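Local structure of mevalonate kinase (Staphylococcus aureus, 2X7I) at residues Pro156-Phe159 / Ala164-Leu167. The protein probably catalyses, as a mevalonate kinase of the GHMP kinase family, the ATP-dependent phosphorylation of mevalonate to 5-phosphomevalonate in the mevalonate route to isoprenoids. Numbering follows the deposited sequence.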
ATOM      1  N   PRO A 156     -12.269  -3.141   0.080  1.00 48.59           N
ATOM      2  CA  PRO A 156     -11.840  -2.611   1.365  1.00 47.69           C
ATOM      3  C   PRO A 156     -12.000  -3.650   2.467  1.00 47.54           C
ATOM      4  O   PRO A 156     -12.908  -4.467   2.402  1.00 49.03           O
ATOM      5  CB  PRO A 156     -12.784  -1.416   1.603  1.00 48.34           C
ATOM      6  CG  PRO A 156     -13.446  -1.146   0.332  1.00 49.36           C
ATOM      7  CD  PRO A 156     -13.473  -2.450  -0.408  1.00 50.20           C
ATOM      8  N   VAL A 157     -11.107  -3.621   3.449  1.00 46.70           N
ATOM      9  CA  VAL A 157     -11.189  -4.472   4.630  1.00 46.70           C
ATOM     10  C   VAL A 157     -11.277  -3.575   5.863  1.00 46.88           C
ATOM     11  O   VAL A 157     -10.495  -2.644   6.013  1.00 46.14           O
ATOM     12  CB  VAL A 157      -9.953  -5.379   4.762  1.00 46.06           C
ATOM     13  CG1 VAL A 157      -9.972  -6.120   6.106  1.00 46.36           C
ATOM     14  CG2 VAL A 157      -9.875  -6.356   3.590  1.00 44.99           C
ATOM     15  N   TRP A 158     -12.237  -3.872   6.731  1.00 48.15           N
ATOM     16  CA  TRP A 158     -12.557  -3.053   7.883  1.00 48.78           C
ATOM     17  C   TRP A 158     -12.332  -3.892   9.135  1.00 49.75           C
ATOM     18  O   TRP A 158     -12.940  -4.957   9.267  1.00 50.77           O
ATOM     19  CB  TRP A 158     -14.022  -2.595   7.780  1.00 50.12           C
ATOM     20  CG  TRP A 158     -14.620  -2.049   9.050  1.00 50.56           C
ATOM     21  CD1 TRP A 158     -14.025  -1.203   9.940  1.00 49.67           C
ATOM     22  CD2 TRP A 158     -15.940  -2.302   9.557  1.00 51.01           C
ATOM     23  NE1 TRP A 158     -14.887  -0.926  10.981  1.00 50.97           N
ATOM     24  CE2 TRP A 158     -16.066  -1.590  10.771  1.00 51.67           C
ATOM     25  CE3 TRP A 158     -17.022  -3.073   9.111  1.00 52.34           C
ATOM     26  CZ2 TRP A 158     -17.243  -1.613  11.539  1.00 53.60           C
ATOM     27  CZ3 TRP A 158     -18.189  -3.102   9.879  1.00 53.28           C
ATOM     28  CH2 TRP A 158     -18.290  -2.372  11.078  1.00 53.76           C
ATOM     29  N   PHE A 159     -11.442  -3.427  10.024  1.00 49.74           N
ATOM     30  CA  PHE A 159     -11.237  -4.025  11.356  1.00 50.70           C
ATOM     31  C   PHE A 159     -11.909  -3.155  12.414  1.00 52.29           C
ATOM     32  O   PHE A 159     -11.778  -1.936  12.372  1.00 52.00           O
ATOM     33  CB  PHE A 159      -9.737  -4.087  11.700  1.00 50.17           C
ATOM     34  CG  PHE A 159      -8.952  -5.211  11.021  1.00 49.09           C
ATOM     35  CD1 PHE A 159      -9.480  -5.959   9.968  1.00 48.32           C
ATOM     36  CD2 PHE A 159      -7.654  -5.485  11.442  1.00 47.18           C
ATOM     37  CE1 PHE A 159      -8.724  -6.968   9.365  1.00 48.66           C
ATOM     38  CE2 PHE A 159      -6.895  -6.479  10.843  1.00 47.99           C
ATOM     39  CZ  PHE A 159      -7.429  -7.228   9.801  1.00 47.74           C
ATOM     40  N   ALA A 164     -13.897  -8.501  11.992  1.00 54.04           N
ATOM     41  CA  ALA A 164     -13.355  -7.938  10.743  1.00 53.06           C
ATOM     42  C   ALA A 164     -14.256  -8.302   9.561  1.00 53.78           C
ATOM     43  O   ALA A 164     -14.864  -9.370   9.547  1.00 55.03           O
ATOM     44  CB  ALA A 164     -11.939  -8.429  10.497  1.00 51.72           C
ATOM     45  N   GLU A 165     -14.357  -7.401   8.585  1.00 53.44           N
ATOM     46  CA  GLU A 165     -15.235  -7.612   7.428  1.00 54.71           C
ATOM     47  C   GLU A 165     -14.564  -7.146   6.148  1.00 53.04           C
ATOM     48  O   GLU A 165     -13.683  -6.287   6.171  1.00 51.17           O
ATOM     49  CB  GLU A 165     -16.553  -6.846   7.582  1.00 56.36           C
ATOM     50  CG  GLU A 165     -17.277  -7.037   8.912  1.00 60.62           C
ATOM     51  CD  GLU A 165     -17.744  -8.464   9.151  1.00 66.12           C
ATOM     52  OE1 GLU A 165     -17.909  -8.846  10.336  1.00 69.43           O
ATOM     53  OE2 GLU A 165     -17.955  -9.198   8.157  1.00 69.35           O
ATOM     54  N   THR A 166     -15.001  -7.718   5.033  1.00 53.71           N
ATOM     55  CA  THR A 166     -14.589  -7.268   3.711  1.00 53.07           C
ATOM     56  C   THR A 166     -15.773  -6.555   3.100  1.00 54.09           C
ATOM     57  O   THR A 166     -16.846  -7.128   2.988  1.00 55.66           O
ATOM     58  CB  THR A 166     -14.161  -8.443   2.824  1.00 53.39           C
ATOM     59  OG1 THR A 166     -12.938  -8.989   3.330  1.00 51.84           O
ATOM     60  CG2 THR A 166     -13.952  -7.982   1.381  1.00 52.99           C
ATOM     61  N   LEU A 167     -15.587  -5.293   2.737  1.00 53.57           N
ATOM     62  CA  LEU A 167     -16.693  -4.487   2.216  1.00 54.94           C
ATOM     63  C   LEU A 167     -16.854  -4.709   0.709  1.00 55.74           C
ATOM     64  O   LEU A 167     -16.107  -5.483   0.101  1.00 55.34           O
ATOM     65  CB  LEU A 167     -16.458  -3.003   2.522  1.00 54.11           C
ATOM     66  CG  LEU A 167     -16.120  -2.629   3.978  1.00 53.62           C
ATOM     67  CD1 LEU A 167     -15.946  -1.121   4.126  1.00 51.58           C
ATOM     68  CD2 LEU A 167     -17.179  -3.138   4.959  1.00 54.17           C
TER
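Trp158 and Glu165 face each other as the hydrogen-bonded pair of an antiparallel beta hairpin, strands 157-160 and 163-166, which extends the mixed sheet of this GHMP kinase past strand 29-45. Their backbones are joined twice: Trp158 N donates to Glu165 O at 2.9 Å, almost straight at 175°, and Glu165 N returns a bond to Trp158 O. A third bond, Leu167 N to Pro156 O at 2.8 Å, carries the pairing just beyond the strand.

The tryptophan runs outward from the strand, and its CB sits 4.0 Å from Glu165 O. With CG anti to the backbone N (chi1 165°), the indole runs beside the glutamate chain, and the two head off in one direction. CE3 comes within 4.0 Å of Glu165 CG and also meets Leu167 CD2; CZ3, one atom further, still touches that CG. The glutamate thus offers its methylene carbons to the indole, while the carboxylate plane is turned 54° from the ring. On the five-membered side, NE1 is hydrogen-bonded to Gln160 OE1. Helix 203-222 packs on this indole through Val214, Leu215 and Ser218, and His163 meets it edge-to-face.

The other face of the hairpin carries Val157, Phe159, Ala164 and Thr166, and Ile146 of helix 145-153 touches both Val157 and Phe159. Val157 and Thr166 form a non-hydrogen-bonded pair, with Val157 CG2 near Thr166 OG1. In the next such pair, the Phe159 ring meets the small methyl of Ala164 obliquely: Ala164 CB lies 3.5 Å from Phe159 CD1 and 3.7 Å from Phe159 CE1.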